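Local coordinates for protein putative aminooxidase (Propionibacterium acnes, PDB 2BA9) that converts polyunsaturated fatty acids such as linoleic acid to conjugated isomers and binds flavin-adenine dinucleotide, probably as its cofactor, at residues G53-M58 with W201-Q206; D68-I73 with A207-L212; R88-E93 with S295-D300; R158-N163 with T189-A194. All coordinates share one frame; numbering follows the deposited sequence.

Contact 1 (G53-M58 with W201-Q206); sequences GRRYEM and WADGTQ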
loop_
_atom_site.group_PDB
_atom_site.type_symbol
_atom_site.label_atom_id
_atom_site.label_comp_id
_atom_site.label_asym_id
_atom_site.label_seq_id
_atom_site.Cartn_x
_atom_site.Cartn_y
_atom_site.Cartn_z
ATOM N N GLY A 53 0.514 12.053 24.218
ATOM C CA GLY A 53 0.643 10.773 24.920
ATOM C C GLY A 53 0.192 9.530 24.166
ATOM O O GLY A 53 0.249 8.429 24.703
ATOM N N ARG A 54 -0.265 9.695 22.926
ATOM C CA ARG A 54 -0.763 8.572 22.131
ATOM C C ARG A 54 -0.324 8.770 20.688
ATOM O O ARG A 54 0.029 9.873 20.282
ATOM C CB ARG A 54 -2.300 8.458 22.207
ATOM C CG ARG A 54 -2.841 8.228 23.624
ATOM C CD ARG A 54 -4.269 7.705 23.665
ATOM N NE ARG A 54 -5.250 8.781 23.709
ATOM C CZ ARG A 54 -6.547 8.634 23.999
ATOM N NH1 ARG A 54 -7.055 7.436 24.300
ATOM N NH2 ARG A 54 -7.341 9.702 24.001
ATOM N N ARG A 55 -0.325 7.685 19.932
ATOM C CA ARG A 55 0.133 7.728 18.562
ATOM C C ARG A 55 -1.028 7.782 17.590
ATOM O O ARG A 55 -2.032 7.083 17.742
ATOM C CB ARG A 55 1.036 6.528 18.251
ATOM C CG ARG A 55 2.258 6.440 19.167
ATOM C CD ARG A 55 3.044 5.174 18.974
ATOM N NE ARG A 55 3.862 5.196 17.763
ATOM C CZ ARG A 55 4.797 4.295 17.462
ATOM N NH1 ARG A 55 5.052 3.275 18.273
ATOM N NH2 ARG A 55 5.491 4.415 16.341
ATOM N N TYR A 56 -0.871 8.603 16.564
ATOM C CA TYR A 56 -1.831 8.636 15.478
ATOM C C TYR A 56 -1.165 8.078 14.224
ATOM O O TYR A 56 0.050 7.861 14.202
ATOM C CB TYR A 56 -2.365 10.053 15.257
ATOM C CG TYR A 56 -1.324 11.080 14.885
ATOM C CD1 TYR A 56 -1.110 11.429 13.559
ATOM C CD2 TYR A 56 -0.569 11.720 15.857
ATOM C CE1 TYR A 56 -0.172 12.392 13.207
ATOM C CE2 TYR A 56 0.369 12.679 15.519
ATOM C CZ TYR A 56 0.565 13.008 14.189
ATOM O OH TYR A 56 1.500 13.958 13.851
ATOM N N GLU A 57 -1.969 7.841 13.193
ATOM C CA GLU A 57 -1.489 7.208 11.983
ATOM C C GLU A 57 -1.434 8.255 10.872
ATOM O O GLU A 57 -2.446 8.889 10.516
ATOM C CB GLU A 57 -2.397 6.041 11.573
ATOM C CG GLU A 57 -2.564 4.903 12.599
ATOM C CD GLU A 57 -1.392 3.918 12.651
ATOM O OE1 GLU A 57 -0.231 4.327 12.379
ATOM O OE2 GLU A 57 -1.635 2.717 12.960
ATOM N N MET A 58 -0.237 8.458 10.351
ATOM C CA MET A 58 -0.045 9.203 9.122
ATOM C C MET A 58 -0.080 8.268 7.909
ATOM O O MET A 58 -0.190 8.720 6.766
ATOM C CB MET A 58 1.270 9.993 9.177
ATOM C CG MET A 58 1.165 11.267 10.017
ATOM S SD MET A 58 -0.072 12.484 9.439
ATOM C CE MET A 58 0.505 12.715 7.751
ATOM N N TRP A 201 -3.906 -1.155 15.699
ATOM C CA TRP A 201 -2.876 -1.249 16.726
ATOM C C TRP A 201 -2.862 0.030 17.556
ATOM O O TRP A 201 -2.793 1.125 16.994
ATOM C CB TRP A 201 -1.522 -1.501 16.047
ATOM C CG TRP A 201 -1.470 -2.850 15.391
ATOM C CD1 TRP A 201 -1.031 -4.011 15.954
ATOM C CD2 TRP A 201 -1.908 -3.187 14.078
ATOM N NE1 TRP A 201 -1.143 -5.043 15.068
ATOM C CE2 TRP A 201 -1.685 -4.568 13.906
ATOM C CE3 TRP A 201 -2.451 -2.456 13.020
ATOM C CZ2 TRP A 201 -1.994 -5.238 12.719
ATOM C CZ3 TRP A 201 -2.761 -3.121 11.841
ATOM C CH2 TRP A 201 -2.523 -4.500 11.699
ATOM N N ALA A 202 -2.946 -0.116 18.881
ATOM C CA ALA A 202 -2.931 1.029 19.822
ATOM C C ALA A 202 -1.699 1.899 19.640
ATOM O O ALA A 202 -1.794 3.131 19.633
ATOM C CB ALA A 202 -2.997 0.550 21.289
ATOM N N ASP A 203 -0.550 1.241 19.485
ATOM C CA ASP A 203 0.738 1.918 19.325
ATOM C C ASP A 203 1.100 2.107 17.862
ATOM O O ASP A 203 2.256 2.368 17.526
ATOM C CB ASP A 203 1.835 1.154 20.071
ATOM C CG ASP A 203 1.754 1.357 21.580
ATOM O OD1 ASP A 203 1.940 2.520 22.042
ATOM O OD2 ASP A 203 1.499 0.365 22.301
ATOM N N GLY A 204 0.107 1.975 16.993
ATOM C CA GLY A 204 0.276 2.258 15.578
ATOM C C GLY A 204 0.838 1.107 14.768
ATOM O O GLY A 204 1.529 0.220 15.310
ATOM N N THR A 205 0.535 1.117 13.468
ATOM C CA THR A 205 1.058 0.101 12.573
ATOM C C THR A 205 2.594 0.147 12.590
ATOM O O THR A 205 3.232 -0.894 12.459
ATOM C CB THR A 205 0.527 0.230 11.125
ATOM O OG1 THR A 205 0.757 1.558 10.639
ATOM C CG2 THR A 205 -0.966 -0.076 11.054
ATOM N N GLN A 206 3.177 1.335 12.800
ATOM C CA GLN A 206 4.638 1.485 12.790
ATOM C C GLN A 206 5.316 0.664 13.897
ATOM O O GLN A 206 6.417 0.155 13.699
ATOM C CB GLN A 206 5.033 2.957 12.911
ATOM C CG GLN A 206 6.550 3.216 12.771
ATOM C CD GLN A 206 6.928 4.692 12.824
ATOM O OE1 GLN A 206 6.190 5.520 13.383
ATOM N NE2 GLN A 206 8.082 5.032 12.234
HETATM O O HOH W 1 -0.902 5.073 21.081
HETATM O O HOH W 2 4.418 3.310 21.572
HETATM O O HOH W 3 -3.744 1.181 13.957
#
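The Arg-55 guanidinium has the carbonyl oxygen of Asp-203 over one face and the amide end of Gln-206 at its edge. Asp-203 belongs to a type I beta turn, Trp-201 to Gly-204, that leads into helix 204-215 of this flavin amine oxidoreductase fold. The Asp-203 O to Arg-55 NH1 distance is 3.0 Å, but the approach over the face is no hydrogen bond. At the edge, Arg-55 NH2 gives a weak bond to Gln-206 OE1 at 3.2 Å. Ser-48 grips both groups more firmly: its O accepts from Arg-55 NE and its N donates to Gln-206 OE1.

Glu-57 binds the backbone just after the turn. The Thr-205 N-H reaches the syn lone pair of Glu-57 OE2 at 2.7 Å and 154°. Glu-57 OE1 receives a weak bond from Thr-205 N and is also hydrogen-bonded to Ser-48 OG. A water joins the backbones, accepting from Arg-55 N at 2.9 Å and donating to Ala-202 O at 2.6 Å.

Contact 2 (D68-I73 with A207-L212); sequences DTIQEI and AMFEHL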
loop_
_atom_site.group_PDB
_atom_site.type_symbol
_atom_site.label_atom_id
_atom_site.label_comp_id
_atom_site.label_asym_id
_atom_site.label_seq_id
_atom_site.Cartn_x
_atom_site.Cartn_y
_atom_site.Cartn_z
ATOM N N ASP A 68 -1.872 -13.248 7.018
ATOM C CA ASP A 68 -1.082 -14.356 7.580
ATOM C C ASP A 68 0.384 -13.990 7.841
ATOM O O ASP A 68 0.919 -14.303 8.905
ATOM C CB ASP A 68 -1.167 -15.597 6.682
ATOM C CG ASP A 68 -2.548 -16.325 6.773
ATOM O OD1 ASP A 68 -3.244 -16.230 7.809
ATOM O OD2 ASP A 68 -2.928 -17.013 5.799
ATOM N N THR A 69 1.026 -13.315 6.886
ATOM C CA THR A 69 2.443 -12.953 7.040
ATOM C C THR A 69 2.624 -11.928 8.165
ATOM O O THR A 69 3.537 -12.051 8.973
ATOM C CB THR A 69 3.044 -12.441 5.722
ATOM O OG1 THR A 69 2.685 -13.344 4.661
ATOM C CG2 THR A 69 4.557 -12.354 5.815
ATOM N N ILE A 70 1.733 -10.946 8.243
ATOM C CA ILE A 70 1.779 -10.000 9.364
ATOM C C ILE A 70 1.574 -10.720 10.698
ATOM O O ILE A 70 2.212 -10.361 11.683
ATOM C CB ILE A 70 0.777 -8.820 9.228
ATOM C CG1 ILE A 70 0.999 -8.074 7.896
ATOM C CG2 ILE A 70 0.925 -7.855 10.422
ATOM C CD1 ILE A 70 2.491 -7.796 7.542
ATOM N N GLN A 71 0.728 -11.752 10.734
ATOM C CA GLN A 71 0.595 -12.566 11.947
ATOM C C GLN A 71 1.924 -13.210 12.330
ATOM O O GLN A 71 2.295 -13.229 13.511
ATOM C CB GLN A 71 -0.472 -13.647 11.794
ATOM C CG GLN A 71 -0.685 -14.480 13.061
ATOM C CD GLN A 71 -1.083 -13.633 14.247
ATOM O OE1 GLN A 71 -2.160 -13.036 14.257
ATOM N NE2 GLN A 71 -0.213 -13.565 15.256
ATOM N N GLU A 72 2.646 -13.727 11.341
ATOM C CA GLU A 72 3.986 -14.295 11.584
ATOM C C GLU A 72 4.970 -13.268 12.164
ATOM O O GLU A 72 5.826 -13.607 13.009
ATOM C CB GLU A 72 4.569 -14.868 10.300
ATOM C CG GLU A 72 4.120 -16.276 9.978
ATOM C CD GLU A 72 4.712 -16.760 8.676
ATOM O OE1 GLU A 72 5.870 -16.401 8.374
ATOM O OE2 GLU A 72 4.015 -17.491 7.945
ATOM N N ILE A 73 4.842 -12.029 11.688
ATOM C CA ILE A 73 5.656 -10.915 12.156
ATOM C C ILE A 73 5.335 -10.602 13.608
ATOM O O ILE A 73 6.254 -10.455 14.413
ATOM C CB ILE A 73 5.476 -9.641 11.272
ATOM C CG1 ILE A 73 6.048 -9.873 9.872
ATOM C CG2 ILE A 73 6.161 -8.437 11.906
ATOM C CD1 ILE A 73 5.797 -8.725 8.892
ATOM N N ALA A 207 4.638 0.518 15.042
ATOM C CA ALA A 207 5.228 -0.101 16.238
ATOM C C ALA A 207 5.817 -1.482 15.991
ATOM O O ALA A 207 6.922 -1.767 16.434
ATOM C CB ALA A 207 4.197 -0.181 17.361
ATOM N N MET A 208 5.062 -2.340 15.300
ATOM C CA MET A 208 5.467 -3.728 15.103
ATOM C C MET A 208 6.645 -3.892 14.138
ATOM O O MET A 208 7.385 -4.867 14.218
ATOM C CB MET A 208 4.272 -4.592 14.655
ATOM C CG MET A 208 3.607 -4.191 13.340
ATOM S SD MET A 208 1.915 -4.847 13.242
ATOM C CE MET A 208 1.353 -4.149 11.674
ATOM N N PHE A 209 6.813 -2.942 13.228
ATOM C CA PHE A 209 7.964 -2.935 12.339
ATOM C C PHE A 209 9.187 -2.312 13.026
ATOM O O PHE A 209 10.320 -2.690 12.751
ATOM C CB PHE A 209 7.609 -2.235 11.039
ATOM C CG PHE A 209 6.598 -2.981 10.232
ATOM C CD1 PHE A 209 6.953 -4.161 9.566
ATOM C CD2 PHE A 209 5.290 -2.545 10.164
ATOM C CE1 PHE A 209 6.015 -4.884 8.822
ATOM C CE2 PHE A 209 4.350 -3.248 9.424
ATOM C CZ PHE A 209 4.714 -4.423 8.741
ATOM N N GLU A 210 8.956 -1.370 13.938
ATOM C CA GLU A 210 10.031 -0.919 14.817
ATOM C C GLU A 210 10.534 -2.109 15.634
ATOM O O GLU A 210 11.733 -2.368 15.690
ATOM C CB GLU A 210 9.564 0.237 15.709
ATOM C CG GLU A 210 9.327 1.507 14.928
ATOM C CD GLU A 210 8.707 2.630 15.749
ATOM O OE1 GLU A 210 7.853 2.389 16.636
ATOM O OE2 GLU A 210 9.054 3.780 15.459
ATOM N N HIS A 211 9.614 -2.881 16.202
ATOM C CA HIS A 211 9.998 -4.038 17.006
ATOM C C HIS A 211 10.597 -5.180 16.173
ATOM O O HIS A 211 11.531 -5.841 16.611
ATOM C CB HIS A 211 8.811 -4.549 17.795
ATOM C CG HIS A 211 8.177 -3.513 18.662
ATOM N ND1 HIS A 211 6.858 -3.578 19.048
ATOM C CD2 HIS A 211 8.671 -2.366 19.192
ATOM C CE1 HIS A 211 6.573 -2.531 19.800
ATOM N NE2 HIS A 211 7.655 -1.779 19.898
ATOM N N LEU A 212 10.067 -5.411 14.977
ATOM C CA LEU A 212 10.655 -6.393 14.075
ATOM C C LEU A 212 12.135 -6.088 13.816
ATOM O O LEU A 212 12.982 -6.990 13.854
ATOM C CB LEU A 212 9.896 -6.450 12.738
ATOM C CG LEU A 212 10.475 -7.382 11.656
ATOM C CD1 LEU A 212 10.584 -8.857 12.141
ATOM C CD2 LEU A 212 9.649 -7.281 10.388
#
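Met-208 O accepts the backbone N-H of Leu-212 at 2.8 Å, the shortest polar bond here. It is an ordinary alpha-helical bond inside helix 204-215, and both residues touch helix 68-77. No hydrogen bond joins the two segments. The contact is apolar helix-helix packing within the FAD-binding fold. The axes of the two short segments pass 11.3 Å apart at a crossing angle of 55°. At this spacing it is the side chains that close the gap.

Ile-70 and Ile-73, one turn apart, supply one side. Met-208, Phe-209 and Leu-212 supply the other. Met-208 CG sits between the backbone N and the carbonyl carbon (chi1 61°). The chain is extended beyond CG, and Met-208 CE meets Ile-70 CG2 at 3.9 Å. The two side chains cross at about a right angle. Phe-209 reaches in with its ring: Ile-70 CD1 lies at the ring edge, 4.2 Å from Phe-209 CZ. Ile-73 CD1 approaches the same ring obliquely, 3.8 Å from Phe-209 CE1.

All five residues are buried. Phe-209 also packs on Pro-16 and Leu-19, and Leu-212 on Met-23. These belong to helix 16-28, whose start overlaps a probable Rossmann-type glycine motif. The other branch of Ile-73 serves the next turn of helix 204-215: Ile-73 CG2 lies 4.0 Å from Leu-212 CD2.

Contact 3 (R88-E93 with S295-D300); sequences REFLHE and SGYVPD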
loop_
_atom_site.group_PDB
_atom_site.type_symbol
_atom_site.label_atom_id
_atom_site.label_comp_id
_atom_site.label_asym_id
_atom_site.label_seq_id
_atom_site.Cartn_x
_atom_site.Cartn_y
_atom_site.Cartn_z
ATOM N N ARG A 88 -17.708 3.235 10.925
ATOM C CA ARG A 88 -17.817 4.272 9.909
ATOM C C ARG A 88 -19.262 4.635 9.603
ATOM O O ARG A 88 -20.192 3.899 9.909
ATOM C CB ARG A 88 -17.070 3.857 8.620
ATOM C CG ARG A 88 -17.784 2.852 7.693
ATOM C CD ARG A 88 -18.075 1.487 8.347
ATOM N NE ARG A 88 -18.764 0.595 7.411
ATOM C CZ ARG A 88 -20.073 0.632 7.156
ATOM N NH1 ARG A 88 -20.593 -0.224 6.280
ATOM N NH2 ARG A 88 -20.870 1.516 7.765
ATOM N N GLU A 89 -19.428 5.802 9.014
ATOM C CA GLU A 89 -20.688 6.179 8.396
ATOM C C GLU A 89 -20.406 6.644 6.961
ATOM O O GLU A 89 -19.245 6.751 6.538
ATOM C CB GLU A 89 -21.389 7.259 9.214
ATOM C CG GLU A 89 -20.763 8.638 9.102
ATOM C CD GLU A 89 -21.266 9.615 10.151
ATOM O OE1 GLU A 89 -22.259 9.313 10.844
ATOM O OE2 GLU A 89 -20.649 10.698 10.285
ATOM N N PHE A 90 -21.476 6.920 6.227
ATOM C CA PHE A 90 -21.367 7.336 4.844
ATOM C C PHE A 90 -21.992 8.690 4.666
ATOM O O PHE A 90 -23.084 8.941 5.166
ATOM C CB PHE A 90 -21.995 6.297 3.912
ATOM C CG PHE A 90 -21.122 5.100 3.707
ATOM C CD1 PHE A 90 -20.074 5.148 2.803
ATOM C CD2 PHE A 90 -21.320 3.935 4.452
ATOM C CE1 PHE A 90 -19.231 4.050 2.622
ATOM C CE2 PHE A 90 -20.495 2.822 4.274
ATOM C CZ PHE A 90 -19.443 2.883 3.362
ATOM N N LEU A 91 -21.260 9.553 3.961
ATOM C CA LEU A 91 -21.593 10.950 3.764
ATOM C C LEU A 91 -21.684 11.243 2.281
ATOM O O LEU A 91 -20.937 10.681 1.489
ATOM C CB LEU A 91 -20.482 11.857 4.314
ATOM C CG LEU A 91 -20.105 11.748 5.787
ATOM C CD1 LEU A 91 -19.002 12.733 6.070
ATOM C CD2 LEU A 91 -21.328 11.977 6.673
ATOM N N HIS A 92 -22.588 12.142 1.925
ATOM C CA HIS A 92 -22.615 12.722 0.593
ATOM C C HIS A 92 -21.613 13.867 0.561
ATOM O O HIS A 92 -21.088 14.296 1.591
ATOM C CB HIS A 92 -24.031 13.190 0.219
ATOM C CG HIS A 92 -24.956 12.073 -0.150
ATOM N ND1 HIS A 92 -24.751 11.276 -1.254
ATOM C CD2 HIS A 92 -26.100 11.632 0.425
ATOM C CE1 HIS A 92 -25.717 10.379 -1.333
ATOM N NE2 HIS A 92 -26.547 10.569 -0.322
ATOM N N GLU A 93 -21.331 14.358 -0.636
ATOM C CA GLU A 93 -20.349 15.413 -0.783
ATOM C C GLU A 93 -20.754 16.716 -0.094
ATOM O O GLU A 93 -19.899 17.574 0.118
ATOM C CB GLU A 93 -20.055 15.676 -2.251
ATOM C CG GLU A 93 -21.207 16.235 -3.050
ATOM C CD GLU A 93 -20.845 16.305 -4.497
ATOM O OE1 GLU A 93 -20.965 17.381 -5.094
ATOM O OE2 GLU A 93 -20.387 15.275 -5.018
ATOM N N SER A 295 -15.903 7.493 12.193
ATOM C CA SER A 295 -15.199 7.810 10.927
ATOM C C SER A 295 -16.220 7.998 9.795
ATOM O O SER A 295 -17.339 7.529 9.877
ATOM C CB SER A 295 -14.183 6.721 10.551
ATOM O OG SER A 295 -13.110 6.655 11.481
ATOM N N GLY A 296 -15.838 8.690 8.736
ATOM C CA GLY A 296 -16.766 8.913 7.628
ATOM C C GLY A 296 -16.161 8.699 6.258
ATOM O O GLY A 296 -15.030 9.119 6.011
ATOM N N TYR A 297 -16.926 8.046 5.382
ATOM C CA TYR A 297 -16.569 7.845 3.973
ATOM C C TYR A 297 -17.451 8.706 3.076
ATOM O O TYR A 297 -18.594 9.044 3.425
ATOM C CB TYR A 297 -16.741 6.382 3.554
ATOM C CG TYR A 297 -15.652 5.446 4.056
ATOM C CD1 TYR A 297 -14.740 4.859 3.189
ATOM C CD2 TYR A 297 -15.545 5.155 5.409
ATOM C CE1 TYR A 297 -13.750 3.987 3.673
ATOM C CE2 TYR A 297 -14.574 4.311 5.892
ATOM C CZ TYR A 297 -13.671 3.733 5.027
ATOM O OH TYR A 297 -12.702 2.894 5.547
ATOM N N VAL A 298 -16.912 9.050 1.909
ATOM C CA VAL A 298 -17.596 9.944 0.980
ATOM C C VAL A 298 -17.479 9.410 -0.439
ATOM O O VAL A 298 -16.619 9.864 -1.228
ATOM C CB VAL A 298 -17.083 11.398 1.083
ATOM C CG1 VAL A 298 -18.060 12.376 0.412
ATOM C CG2 VAL A 298 -16.900 11.798 2.523
ATOM N N PRO A 299 -18.327 8.413 -0.771
ATOM C CA PRO A 299 -18.349 7.860 -2.125
ATOM C C PRO A 299 -18.480 8.929 -3.192
ATOM O O PRO A 299 -17.807 8.860 -4.204
ATOM C CB PRO A 299 -19.578 6.949 -2.108
ATOM C CG PRO A 299 -19.711 6.550 -0.671
ATOM C CD PRO A 299 -19.282 7.721 0.124
ATOM N N ASP A 300 -19.324 9.926 -2.954
ATOM C CA ASP A 300 -19.447 11.058 -3.876
ATOM C C ASP A 300 -18.091 11.615 -4.305
ATOM O O ASP A 300 -17.917 11.981 -5.474
ATOM C CB ASP A 300 -20.284 12.196 -3.258
ATOM C CG ASP A 300 -21.773 11.924 -3.310
ATOM O OD1 ASP A 300 -22.216 10.977 -4.012
ATOM O OD2 ASP A 300 -22.515 12.666 -2.647
#
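Asp-300 OD2 takes two hydrogen bonds, from His-92 and Glu-93, which follow strand 88-91. His-92 ND1 donates to Asp-300 OD2 at 3.0 Å, in its ring plane but from above the carboxylate plane. Glu-93 N donates to the anti lone pair of Asp-300 OD2 at 2.9 Å. Before this point strands 88-91 and 295-297 run parallel in a mixed sheet. Glu-89 N bonds Ser-295 O, Tyr-297 N bonds Glu-89 O at 169°, and Leu-91 N bonds Tyr-297 O at 2.8 Å.

Arg-88, Phe-90, Ser-295 and Tyr-297 point to one face of the sheet. Phe-90 CE1 rests 3.5 Å from Tyr-297 CB, and the two rings meet obliquely, their planes 43° apart. Pro-299 CG adds to this patch at Phe-90 CD1. Along the CD2-CE2 side of the tyrosine ring, Arg-88 CB lies 3.7 Å from Tyr-297 CE2. Leu-91 CB meets Val-298 CG2 at 4.0 Å.

Glu-93 OE2 stands 4.1 Å from Asp-300 OD2. Glu-93 OE2 also forms a salt bridge with Arg-303, which probably eases the repulsion. His-92 also stacks on Tyr-98. With two N-H donors on one oxygen, Asp-300 is probably ionised, and its charge would tend to stabilise a protonated His-92.

Contact 4 (R158-N163 with T189-A194); sequences RDLWIN and TMMSFA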
loop_
_atom_site.group_PDB
_atom_site.type_symbol
_atom_site.label_atom_id
_atom_site.label_comp_id
_atom_site.label_asym_id
_atom_site.label_seq_id
_atom_site.Cartn_x
_atom_site.Cartn_y
_atom_site.Cartn_z
ATOM N N ARG A 158 -18.945 -2.587 -7.686
ATOM C CA ARG A 158 -18.017 -1.481 -7.426
ATOM C C ARG A 158 -18.409 -0.632 -6.222
ATOM O O ARG A 158 -17.541 -0.060 -5.575
ATOM C CB ARG A 158 -17.905 -0.564 -8.659
ATOM C CG ARG A 158 -19.076 0.404 -8.803
ATOM C CD ARG A 158 -19.143 1.065 -10.186
ATOM N NE ARG A 158 -17.881 1.641 -10.675
ATOM C CZ ARG A 158 -17.326 2.771 -10.231
ATOM N NH1 ARG A 158 -17.871 3.451 -9.237
ATOM N NH2 ARG A 158 -16.195 3.224 -10.770
ATOM N N ASP A 159 -19.704 -0.509 -5.947
ATOM C CA ASP A 159 -20.173 0.248 -4.782
ATOM C C ASP A 159 -19.617 -0.307 -3.471
ATOM O O ASP A 159 -19.346 0.446 -2.545
ATOM C CB ASP A 159 -21.705 0.238 -4.715
ATOM C CG ASP A 159 -22.348 1.143 -5.752
ATOM O OD1 ASP A 159 -21.743 1.409 -6.820
ATOM O OD2 ASP A 159 -23.470 1.597 -5.482
ATOM N N LEU A 160 -19.467 -1.623 -3.390
ATOM C CA LEU A 160 -18.862 -2.262 -2.210
ATOM C C LEU A 160 -17.333 -2.152 -2.238
ATOM O O LEU A 160 -16.722 -1.734 -1.273
ATOM C CB LEU A 160 -19.257 -3.743 -2.117
ATOM C CG LEU A 160 -18.838 -4.459 -0.821
ATOM C CD1 LEU A 160 -19.708 -4.035 0.335
ATOM C CD2 LEU A 160 -18.888 -5.953 -0.969
ATOM N N TRP A 161 -16.738 -2.515 -3.365
ATOM C CA TRP A 161 -15.273 -2.587 -3.511
ATOM C C TRP A 161 -14.561 -1.235 -3.446
ATOM O O TRP A 161 -13.397 -1.161 -3.075
ATOM C CB TRP A 161 -14.918 -3.281 -4.837
ATOM C CG TRP A 161 -14.415 -4.676 -4.674
ATOM C CD1 TRP A 161 -13.120 -5.068 -4.606
ATOM C CD2 TRP A 161 -15.203 -5.869 -4.578
ATOM N NE1 TRP A 161 -13.039 -6.425 -4.465
ATOM C CE2 TRP A 161 -14.307 -6.946 -4.440
ATOM C CE3 TRP A 161 -16.578 -6.130 -4.580
ATOM C CZ2 TRP A 161 -14.739 -8.267 -4.324
ATOM C CZ3 TRP A 161 -17.006 -7.437 -4.456
ATOM C CH2 TRP A 161 -16.090 -8.492 -4.322
ATOM N N ILE A 162 -15.271 -0.174 -3.798
ATOM C CA ILE A 162 -14.649 1.124 -3.980
ATOM C C ILE A 162 -14.203 1.781 -2.670
ATOM O O ILE A 162 -13.188 2.460 -2.639
ATOM C CB ILE A 162 -15.555 2.080 -4.763
ATOM C CG1 ILE A 162 -14.736 3.261 -5.317
ATOM C CG2 ILE A 162 -16.739 2.542 -3.914
ATOM C CD1 ILE A 162 -15.525 4.149 -6.248
ATOM N N ASN A 163 -14.956 1.568 -1.599
ATOM C CA ASN A 163 -14.722 2.288 -0.351
ATOM C C ASN A 163 -13.375 1.949 0.324
ATOM O O ASN A 163 -12.653 2.852 0.746
ATOM C CB ASN A 163 -15.910 2.078 0.590
ATOM C CG ASN A 163 -17.220 2.530 -0.021
ATOM O OD1 ASN A 163 -17.320 3.651 -0.522
ATOM N ND2 ASN A 163 -18.237 1.663 0.010
ATOM N N THR A 189 -11.265 -10.853 1.828
ATOM C CA THR A 189 -10.837 -9.580 2.394
ATOM C C THR A 189 -11.966 -8.565 2.276
ATOM O O THR A 189 -12.288 -7.890 3.252
ATOM C CB THR A 189 -9.554 -9.076 1.707
ATOM O OG1 THR A 189 -8.534 -10.071 1.862
ATOM C CG2 THR A 189 -9.070 -7.768 2.305
ATOM N N MET A 190 -12.578 -8.486 1.094
ATOM C CA MET A 190 -13.740 -7.617 0.885
ATOM C C MET A 190 -14.792 -7.888 1.953
ATOM O O MET A 190 -15.282 -6.963 2.592
ATOM C CB MET A 190 -14.332 -7.824 -0.513
ATOM C CG MET A 190 -15.499 -6.901 -0.861
ATOM S SD MET A 190 -15.028 -5.187 -1.102
ATOM C CE MET A 190 -15.245 -4.534 0.561
ATOM N N MET A 191 -15.113 -9.159 2.168
ATOM C CA MET A 191 -16.092 -9.530 3.195
ATOM C C MET A 191 -15.691 -9.075 4.605
ATOM O O MET A 191 -16.527 -8.562 5.360
ATOM C CB MET A 191 -16.348 -11.033 3.162
ATOM C CG MET A 191 -17.029 -11.508 1.889
ATOM S SD MET A 191 -18.561 -10.647 1.502
ATOM C CE MET A 191 -17.962 -9.400 0.351
ATOM N N SER A 192 -14.412 -9.241 4.946
ATOM C CA SER A 192 -13.883 -8.780 6.236
ATOM C C SER A 192 -14.042 -7.264 6.416
ATOM O O SER A 192 -14.366 -6.785 7.505
ATOM C CB SER A 192 -12.410 -9.184 6.384
ATOM O OG SER A 192 -12.287 -10.598 6.390
ATOM N N PHE A 193 -13.809 -6.510 5.349
ATOM C CA PHE A 193 -14.121 -5.069 5.357
ATOM C C PHE A 193 -15.612 -4.826 5.534
ATOM O O PHE A 193 -15.996 -3.964 6.308
ATOM C CB PHE A 193 -13.612 -4.369 4.091
ATOM C CG PHE A 193 -12.263 -3.752 4.264
ATOM C CD1 PHE A 193 -11.113 -4.455 3.937
ATOM C CD2 PHE A 193 -12.143 -2.473 4.785
ATOM C CE1 PHE A 193 -9.871 -3.896 4.113
ATOM C CE2 PHE A 193 -10.919 -1.907 4.958
ATOM C CZ PHE A 193 -9.772 -2.614 4.621
ATOM N N ALA A 194 -16.434 -5.605 4.828
ATOM C CA ALA A 194 -17.893 -5.477 4.884
ATOM C C ALA A 194 -18.419 -5.732 6.288
ATOM O O ALA A 194 -19.286 -5.018 6.781
ATOM C CB ALA A 194 -18.546 -6.443 3.904
#
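Trp-161 and Met-190 bring the backbones nearest, CA to CA 6.9 Å, where helix 158-161 lies beside helix 187-195. The main feature is a Met-aromatic contact in the helical part of this amine oxidoreductase fold. Met-190 runs over one face of the Trp-161 indole. Its CG is anti to the backbone N (chi1 -176°) and stands 3.6 Å from the centroid of the six-membered ring of Trp-161, only 4° off the normal, a CH-pi contact. Its SD is over the five-membered ring of the same indole, 3.6 Å from the centroid. The indole NE1 bonds Leu-185 O, which helps to fix the ring.

Leu-160 closes in on the same methionine. Leu-160 CD2 touches Met-190 CG at 3.5 Å, and the Leu-160 side chain also packs on Val-114 of helix 106-122. At its end the methionine bends back, and Met-190 CE comes 3.9 Å from Leu-160 CG. Met-191 bends too, its CE meeting Leu-160 CD2 at 3.8 Å.

The four contacts form two touching pairs. Contacts 1 and 2, centres 14 Å apart, share helix 204-215. Arg-55 NH2 of contact 1 makes a salt bridge with Glu-210 OE1 of contact 2 at 3.1 Å. Both lie close to the cofactor: Met-58 touches FAD, and the side chains of Thr-205 and Phe-209 lie about 6 and 7 Å from it. Contacts 3 and 4, also 14 Å apart between centres, meet at Asn-163, whose O is 3.3 Å from Tyr-297 CE1. A dodecaethylene glycol, probably from the crystallisation liquor, is hydrogen-bonded to Tyr-297 OH and Asn-163 ND2 and may mark a pocket. Contacts 1 and 4 lie 24 Å apart between centres.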